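Local coordinates for putative cell filamentation protein (Bartonella quintana, PDB 4N67) that binds ADP in its Fic domain and probably acts as a translocated effector that transfers AMP to target proteins, at residues Ala77-Thr80 with Arg81-Phe85; Ala143-Phe146 with Thr147-His151. The protein carries 2 engineered substitutions. All blocks are in the same frame, centred on the assembly; numbering follows the deposited sequence.

Contact 1: residues Ala77-Thr80 with Arg81-Phe85; sequences AGVT and RDQPF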
ATOM      1  N   ALA A  77       9.142  -9.742   2.288  1.00 10.43           N
ATOM      2  CA  ALA A  77       8.945  -8.308   2.025  1.00 10.48           C
ATOM      3  C   ALA A  77       9.313  -8.019   0.567  1.00 10.61           C
ATOM      4  O   ALA A  77      10.336  -8.468   0.071  1.00 11.56           O
ATOM      5  CB  ALA A  77       9.795  -7.446   2.946  1.00 10.54           C
ATOM      6  N   GLY A  78       8.475  -7.207  -0.072  1.00 10.70           N
ATOM      7  CA  GLY A  78       8.666  -6.825  -1.470  1.00 10.98           C
ATOM      8  C   GLY A  78       8.117  -7.812  -2.476  1.00 11.37           C
ATOM      9  O   GLY A  78       8.171  -7.533  -3.660  1.00 12.83           O
ATOM     10  N   VAL A  79       7.621  -8.950  -2.018  1.00 11.22           N
ATOM     11  CA  VAL A  79       7.137 -10.010  -2.923  1.00 11.50           C
ATOM     12  C   VAL A  79       5.610  -9.994  -2.906  1.00 11.45           C
ATOM     13  O   VAL A  79       4.989 -10.010  -1.831  1.00 11.97           O
ATOM     14  CB  VAL A  79       7.671 -11.394  -2.492  1.00 12.10           C
ATOM     15  CG1 VAL A  79       7.238 -12.469  -3.490  1.00 12.84           C
ATOM     16  CG2 VAL A  79       9.174 -11.368  -2.343  1.00 12.55           C
ATOM     17  N   THR A  80       5.009  -9.988  -4.090  1.00 11.85           N
ATOM     18  CA  THR A  80       3.550  -9.958  -4.178  1.00 12.04           C
ATOM     19  C   THR A  80       2.974 -11.361  -3.968  1.00 12.61           C
ATOM     20  O   THR A  80       3.643 -12.363  -4.202  1.00 13.47           O
ATOM     21  CB  THR A  80       3.066  -9.306  -5.492  1.00 12.50           C
ATOM     22  OG1 THR A  80       3.688  -9.944  -6.609  1.00 13.61           O
ATOM     23  CG2 THR A  80       3.357  -7.816  -5.495  1.00 12.49           C
ATOM     24  N   ARG A  81       1.727 -11.415  -3.537  1.00 12.54           N
ATOM     25  CA  ARG A  81       1.117 -12.640  -3.027  1.00 13.17           C
ATOM     26  C   ARG A  81       0.648 -13.607  -4.093  1.00 15.02           C
ATOM     27  O   ARG A  81       0.260 -14.728  -3.762  1.00 15.56           O
ATOM     28  CB  ARG A  81      -0.032 -12.298  -2.063  1.00 12.84           C
ATOM     29  CG  ARG A  81      -1.199 -11.554  -2.711  1.00 12.78           C
ATOM     30  CD  ARG A  81      -2.312 -11.188  -1.733  1.00 12.40           C
ATOM     31  NE  ARG A  81      -3.197 -10.214  -2.366  1.00 12.44           N
ATOM     32  CZ  ARG A  81      -4.135 -10.496  -3.263  1.00 12.44           C
ATOM     33  NH1 ARG A  81      -4.791  -9.509  -3.824  1.00 12.44           N
ATOM     34  NH2 ARG A  81      -4.471 -11.760  -3.527  1.00 12.98           N
ATOM     35  N   ASP A  82       0.731 -13.182  -5.345  1.00 16.33           N
ATOM     36  CA  ASP A  82       0.470 -14.059  -6.470  1.00 19.00           C
ATOM     37  C   ASP A  82       1.662 -14.969  -6.723  1.00 21.25           C
ATOM     38  O   ASP A  82       1.497 -16.023  -7.346  1.00 24.30           O
ATOM     39  CB  ASP A  82       0.126 -13.254  -7.724  1.00 19.79           C
ATOM     40  CG  ASP A  82       1.192 -12.255  -8.111  1.00 20.36           C
ATOM     41  OD1 ASP A  82       1.805 -11.581  -7.233  1.00 19.09           O
ATOM     42  OD2 ASP A  82       1.419 -12.091  -9.302  1.00 23.01           O
ATOM     43  N   GLN A  83       2.840 -14.561  -6.259  1.00 21.04           N
ATOM     44  CA  GLN A  83       4.112 -15.217  -6.588  1.00 23.88           C
ATOM     45  C   GLN A  83       4.469 -16.210  -5.501  1.00 22.89           C
ATOM     46  O   GLN A  83       4.407 -15.872  -4.331  1.00 23.85           O
ATOM     47  CB  GLN A  83       5.218 -14.175  -6.724  1.00 26.03           C
ATOM     48  CG  GLN A  83       4.969 -13.225  -7.889  1.00 30.08           C
ATOM     49  CD  GLN A  83       6.112 -12.256  -8.120  1.00 34.37           C
ATOM     50  OE1 GLN A  83       7.204 -12.414  -7.570  1.00 41.55           O
ATOM     51  NE2 GLN A  83       5.870 -11.252  -8.947  1.00 37.56           N
ATOM     52  N   PRO A  84       4.866 -17.425  -5.875  1.00 22.46           N
ATOM     53  CA  PRO A  84       5.319 -18.358  -4.836  1.00 21.58           C
ATOM     54  C   PRO A  84       6.562 -17.815  -4.161  1.00 19.72           C
ATOM     55  O   PRO A  84       7.440 -17.241  -4.837  1.00 20.77           O
ATOM     56  CB  PRO A  84       5.642 -19.627  -5.617  1.00 23.41           C
ATOM     57  CG  PRO A  84       4.870 -19.507  -6.884  1.00 25.16           C
ATOM     58  CD  PRO A  84       4.908 -18.051  -7.205  1.00 23.94           C
ATOM     59  N   PHE A  85       6.616 -17.942  -2.835  1.00 17.32           N
ATOM     60  CA  PHE A  85       7.777 -17.467  -2.069  1.00 16.17           C
ATOM     61  C   PHE A  85       8.252 -18.609  -1.200  1.00 15.97           C
ATOM     62  O   PHE A  85       7.477 -19.146  -0.425  1.00 15.76           O
ATOM     63  CB  PHE A  85       7.452 -16.285  -1.151  1.00 15.63           C
ATOM     64  CG  PHE A  85       8.617 -15.917  -0.294  1.00 15.31           C
ATOM     65  CD1 PHE A  85       9.699 -15.215  -0.836  1.00 15.55           C
ATOM     66  CD2 PHE A  85       8.736 -16.385   1.016  1.00 15.74           C
ATOM     67  CE1 PHE A  85      10.823 -14.921  -0.096  1.00 15.98           C
ATOM     68  CE2 PHE A  85       9.867 -16.095   1.739  1.00 15.76           C
ATOM     69  CZ  PHE A  85      10.919 -15.376   1.193  1.00 15.89           C
TER
HETATM   70  O   HOH W   1       4.381 -14.657  -2.134  1.00 31.33           O
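Thr80 and Asp82 meet through their side chains at a type I beta turn that runs from Thr80 to Gln83. Thr80 OG1 donates to Asp82 OD1 at 2.6 Å, on the syn side of the carboxylate. The two side chains lie alongside each other and point the same way. Both first torsions are near +60° (Thr80 53°, Asp82 57°), which folds the two oxygens over the turn. Arg63 also bonds to Thr80 OG1, and Gln114 holds Asp82 OD2, so the pair is fixed from outside as well. The backbone closes the turn with Gln83 N to Thr80 O at 3.1 Å. A water bridges Thr80 O and Gln83 O. The Arg81 chain is extended from CG, and its NE bonds to His153 O, at the start of the Fic signature loop. Phe85 begins strand 85-86 of the hairpin that probably corresponds to the Fic flap. Packing is lighter around Val79, whose two methyls divide the work. Val79 CG2 approaches Phe85 CD1 obliquely at 4.2 Å, while Val79 CG1 lies 4.1 Å from Gln83 OE1.

Contact 2: residues Ala143-Phe146 with Thr147-His151; sequences AEVF and TALDH. With ADP (adenosine-5'-diphosphate), chain B.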
ATOM      1  N   ALA A 143      -7.011  10.085  -5.334  1.00 16.72           N
ATOM      2  CA  ALA A 143      -8.001   9.149  -4.766  1.00 17.38           C
ATOM      3  C   ALA A 143      -8.227   7.964  -5.697  1.00 17.77           C
ATOM      4  O   ALA A 143      -8.358   6.825  -5.219  1.00 17.44           O
ATOM      5  CB  ALA A 143      -9.325   9.861  -4.466  1.00 18.41           C
ATOM      6  N   GLU A 144      -8.278   8.223  -7.010  1.00 18.55           N
ATOM      7  CA  GLU A 144      -8.426   7.131  -7.985  1.00 19.67           C
ATOM      8  C   GLU A 144      -7.214   6.191  -7.978  1.00 18.03           C
ATOM      9  O   GLU A 144      -7.352   4.974  -8.089  1.00 18.14           O
ATOM     10  CB  GLU A 144      -8.674   7.672  -9.388  1.00 23.18           C
ATOM     11  CG  GLU A 144     -10.003   8.386  -9.525  1.00 27.27           C
ATOM     12  CD  GLU A 144     -10.387   8.670 -10.972  1.00 31.75           C
ATOM     13  OE1 GLU A 144      -9.816   8.021 -11.881  1.00 36.82           O
ATOM     14  OE2 GLU A 144     -11.252   9.546 -11.203  1.00 36.64           O
ATOM     15  N   VAL A 145      -6.020   6.744  -7.858  1.00 16.57           N
ATOM     16  CA  VAL A 145      -4.831   5.914  -7.792  1.00 15.73           C
ATOM     17  C   VAL A 145      -4.931   5.043  -6.532  1.00 14.87           C
ATOM     18  O   VAL A 145      -4.653   3.831  -6.547  1.00 14.37           O
ATOM     19  CB  VAL A 145      -3.551   6.788  -7.748  1.00 15.43           C
ATOM     20  CG1 VAL A 145      -2.321   5.967  -7.370  1.00 15.21           C
ATOM     21  CG2 VAL A 145      -3.369   7.499  -9.076  1.00 16.51           C
ATOM     22  N   PHE A 146      -5.330   5.653  -5.426  1.00 14.80           N
ATOM     23  CA  PHE A 146      -5.412   4.915  -4.157  1.00 14.91           C
ATOM     24  C   PHE A 146      -6.450   3.803  -4.232  1.00 15.18           C
ATOM     25  O   PHE A 146      -6.215   2.694  -3.738  1.00 14.62           O
ATOM     26  CB  PHE A 146      -5.733   5.838  -2.974  1.00 16.03           C
ATOM     27  CG  PHE A 146      -5.365   5.233  -1.667  1.00 16.61           C
ATOM     28  CD1 PHE A 146      -4.034   5.239  -1.271  1.00 16.95           C
ATOM     29  CD2 PHE A 146      -6.285   4.544  -0.901  1.00 18.35           C
ATOM     30  CE1 PHE A 146      -3.629   4.628  -0.122  1.00 18.02           C
ATOM     31  CE2 PHE A 146      -5.884   3.939   0.294  1.00 18.63           C
ATOM     32  CZ  PHE A 146      -4.545   3.987   0.669  1.00 18.75           C
ATOM     33  N   THR A 147      -7.610   4.084  -4.797  1.00 15.94           N
ATOM     34  CA  THR A 147      -8.616   3.010  -4.885  1.00 16.53           C
ATOM     35  C   THR A 147      -8.121   1.884  -5.803  1.00 15.43           C
ATOM     36  O   THR A 147      -8.383   0.719  -5.529  1.00 15.43           O
ATOM     37  CB  THR A 147      -9.998   3.515  -5.307  1.00 18.89           C
ATOM     38  OG1 THR A 147      -9.911   4.178  -6.549  1.00 20.97           O
ATOM     39  CG2 THR A 147     -10.521   4.499  -4.294  1.00 19.77           C
ATOM     40  N   ALA A 148      -7.392   2.216  -6.869  1.00 14.88           N
ATOM     41  CA  ALA A 148      -6.790   1.184  -7.709  1.00 14.45           C
ATOM     42  C   ALA A 148      -5.800   0.330  -6.922  1.00 13.92           C
ATOM     43  O   ALA A 148      -5.804  -0.908  -7.014  1.00 13.94           O
ATOM     44  CB  ALA A 148      -6.119   1.818  -8.912  1.00 14.61           C
ATOM     45  N   LEU A 149      -4.966   0.976  -6.121  1.00 13.59           N
ATOM     46  CA  LEU A 149      -4.035   0.235  -5.268  1.00 13.44           C
ATOM     47  C   LEU A 149      -4.766  -0.630  -4.258  1.00 13.34           C
ATOM     48  O   LEU A 149      -4.365  -1.795  -4.008  1.00 13.11           O
ATOM     49  CB  LEU A 149      -3.079   1.196  -4.549  1.00 13.39           C
ATOM     50  CG  LEU A 149      -2.010   1.831  -5.436  1.00 13.63           C
ATOM     51  CD1 LEU A 149      -1.332   2.963  -4.667  1.00 14.13           C
ATOM     52  CD2 LEU A 149      -0.973   0.827  -5.918  1.00 13.98           C
ATOM     53  N   ASP A 150      -5.823  -0.076  -3.680  1.00 13.63           N
ATOM     54  CA  ASP A 150      -6.606  -0.807  -2.667  1.00 14.08           C
ATOM     55  C   ASP A 150      -7.115  -2.105  -3.245  1.00 14.14           C
ATOM     56  O   ASP A 150      -7.018  -3.142  -2.587  1.00 13.79           O
ATOM     57  CB  ASP A 150      -7.839  -0.013  -2.179  1.00 15.99           C
ATOM     58  CG  ASP A 150      -7.623   0.737  -0.888  1.00 17.19           C
ATOM     59  OD1 ASP A 150      -6.682   0.445  -0.142  1.00 18.78           O
ATOM     60  OD2 ASP A 150      -8.520   1.561  -0.559  1.00 19.12           O
ATOM     61  N   HIS A 151      -7.677  -2.051  -4.449  1.00 13.87           N
ATOM     62  CA  HIS A 151      -8.234  -3.239  -5.053  1.00 14.00           C
ATOM     63  C   HIS A 151      -7.144  -4.237  -5.397  1.00 13.62           C
ATOM     64  O   HIS A 151      -7.329  -5.435  -5.209  1.00 13.74           O
ATOM     65  CB  HIS A 151      -9.063  -2.925  -6.295  1.00 14.82           C
ATOM     66  CG  HIS A 151      -9.699  -4.143  -6.874  1.00 16.27           C
ATOM     67  ND1 HIS A 151      -9.116  -4.876  -7.879  1.00 16.33           N
ATOM     68  CD2 HIS A 151     -10.840  -4.798  -6.545  1.00 17.29           C
ATOM     69  CE1 HIS A 151      -9.861  -5.935  -8.141  1.00 17.53           C
ATOM     70  NE2 HIS A 151     -10.921  -5.905  -7.356  1.00 17.74           N
TER
HETATM   71  PB  ADP B 301      -3.085  -5.350   5.336  1.00 25.53           P
HETATM   72  O1B ADP B 301      -3.885  -6.652   5.506  1.00 28.42           O
HETATM   73  O2B ADP B 301      -2.603  -5.223   3.932  1.00 22.47           O
HETATM   74  O3B ADP B 301      -1.956  -5.171   6.353  1.00 25.37           O
HETATM   75  PA  ADP B 301      -4.449  -2.775   5.726  1.00 28.49           P
HETATM   76  O1A ADP B 301      -5.089  -2.322   7.048  1.00 32.23           O
HETATM   77  O2A ADP B 301      -3.068  -2.238   5.430  1.00 27.74           O
HETATM   78  O3A ADP B 301      -4.336  -4.412   5.710  1.00 29.46           O
HETATM   79  O5' ADP B 301      -5.492  -2.462   4.570  1.00 27.55           O
HETATM   80  C5' ADP B 301      -5.096  -2.386   3.196  1.00 25.96           C
HETATM   81  C4' ADP B 301      -6.013  -1.388   2.498  1.00 26.56           C
HETATM   82  O4' ADP B 301      -7.326  -1.967   2.350  1.00 27.49           O
HETATM   83  C3' ADP B 301      -6.164  -0.076   3.262  1.00 25.72           C
HETATM   84  O3' ADP B 301      -6.065   1.047   2.363  1.00 24.64           O
HETATM   85  C2' ADP B 301      -7.557  -0.178   3.856  1.00 26.11           C
HETATM   86  O2' ADP B 301      -8.200   1.083   4.090  1.00 27.07           O
HETATM   87  C1' ADP B 301      -8.275  -0.986   2.815  1.00 27.55           C
HETATM   88  N9  ADP B 301      -9.482  -1.692   3.292  1.00 27.94           N
HETATM   89  C8  ADP B 301      -9.820  -2.048   4.547  1.00 29.57           C
HETATM   90  N7  ADP B 301     -11.004  -2.704   4.496  1.00 30.36           N
HETATM   91  C5  ADP B 301     -11.421  -2.773   3.226  1.00 30.15           C
HETATM   92  C6  ADP B 301     -12.573  -3.313   2.492  1.00 31.72           C
HETATM   93  N6  ADP B 301     -13.542  -3.959   3.210  1.00 33.77           N
HETATM   94  N1  ADP B 301     -12.638  -3.188   1.157  1.00 30.62           N
HETATM   95  C2  ADP B 301     -11.641  -2.550   0.483  1.00 30.37           C
HETATM   96  N3  ADP B 301     -10.563  -2.023   1.108  1.00 27.32           N
HETATM   97  C4  ADP B 301     -10.397  -2.104   2.427  1.00 27.43           C
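Phe146 and Asp150 are one helical turn apart and share a single ligand atom, the ribose O3' of ADP. ADP O3' donates to Asp150 OD1 at 2.6 Å. It also lies at the edge of the Phe146 ring, near the ring plane, with Phe146 CE2 3.6 Å from ADP O3'. The ring and the carboxylate are turned 74° apart. Asp150 OD1 is 3.6 Å from Phe146 CE2, and Asp150 OD2 is 3.7 Å from Phe146 CD2. The first torsion of Asp150 is -97°, away from a staggered value, and brings the carboxylate to the sugar. Gln163 also bonds to OD1, and Ser192 bonds to OD2. Phe146 and Asp150 lie on helix 135-152, just before the Fic signature loop. The backbone bonds are regular i to i+4, such as Asp150 N to Phe146 O at 2.8 Å. Val145 and Leu149 face helix 112-126, where both rest on Leu120. Val145 CG1 lies alongside Leu149 CD1 at 4.2 Å. Met204 of helix 202-211 touches Ala143, Phe146 and Asp150. Ser192 OG bonds to the nucleotide too, so it links the carboxylate and ADP. With the 3'-hydroxyl as donor and Asp150 OD1 as acceptor, the carboxylate probably helps fix the ribose, and the ring edge probably confines O3'.

Overall arrangement
The chain first passes through contact 1, in the loop between helix 59-70 and strand 85-86. Here a short turn leads into the 85-86/92-93 hairpin. Contact 2 follows much later, inside helix 135-152, and closes no loop of its own. The two are in series and neither nests nor crosses. The centres of contact 1 and contact 2 are about 20 Å apart, and their nearest atoms about 5 Å, without touching. Helix 112-126 lies between them in sequence and meets both: Ile113 and Gln114 face contact 1, and Leu120 and Leu124 face contact 2. A second link is the backbone of Ala152 to Pro154, which leaves helix 135-152 and runs beside Thr80 and Arg81.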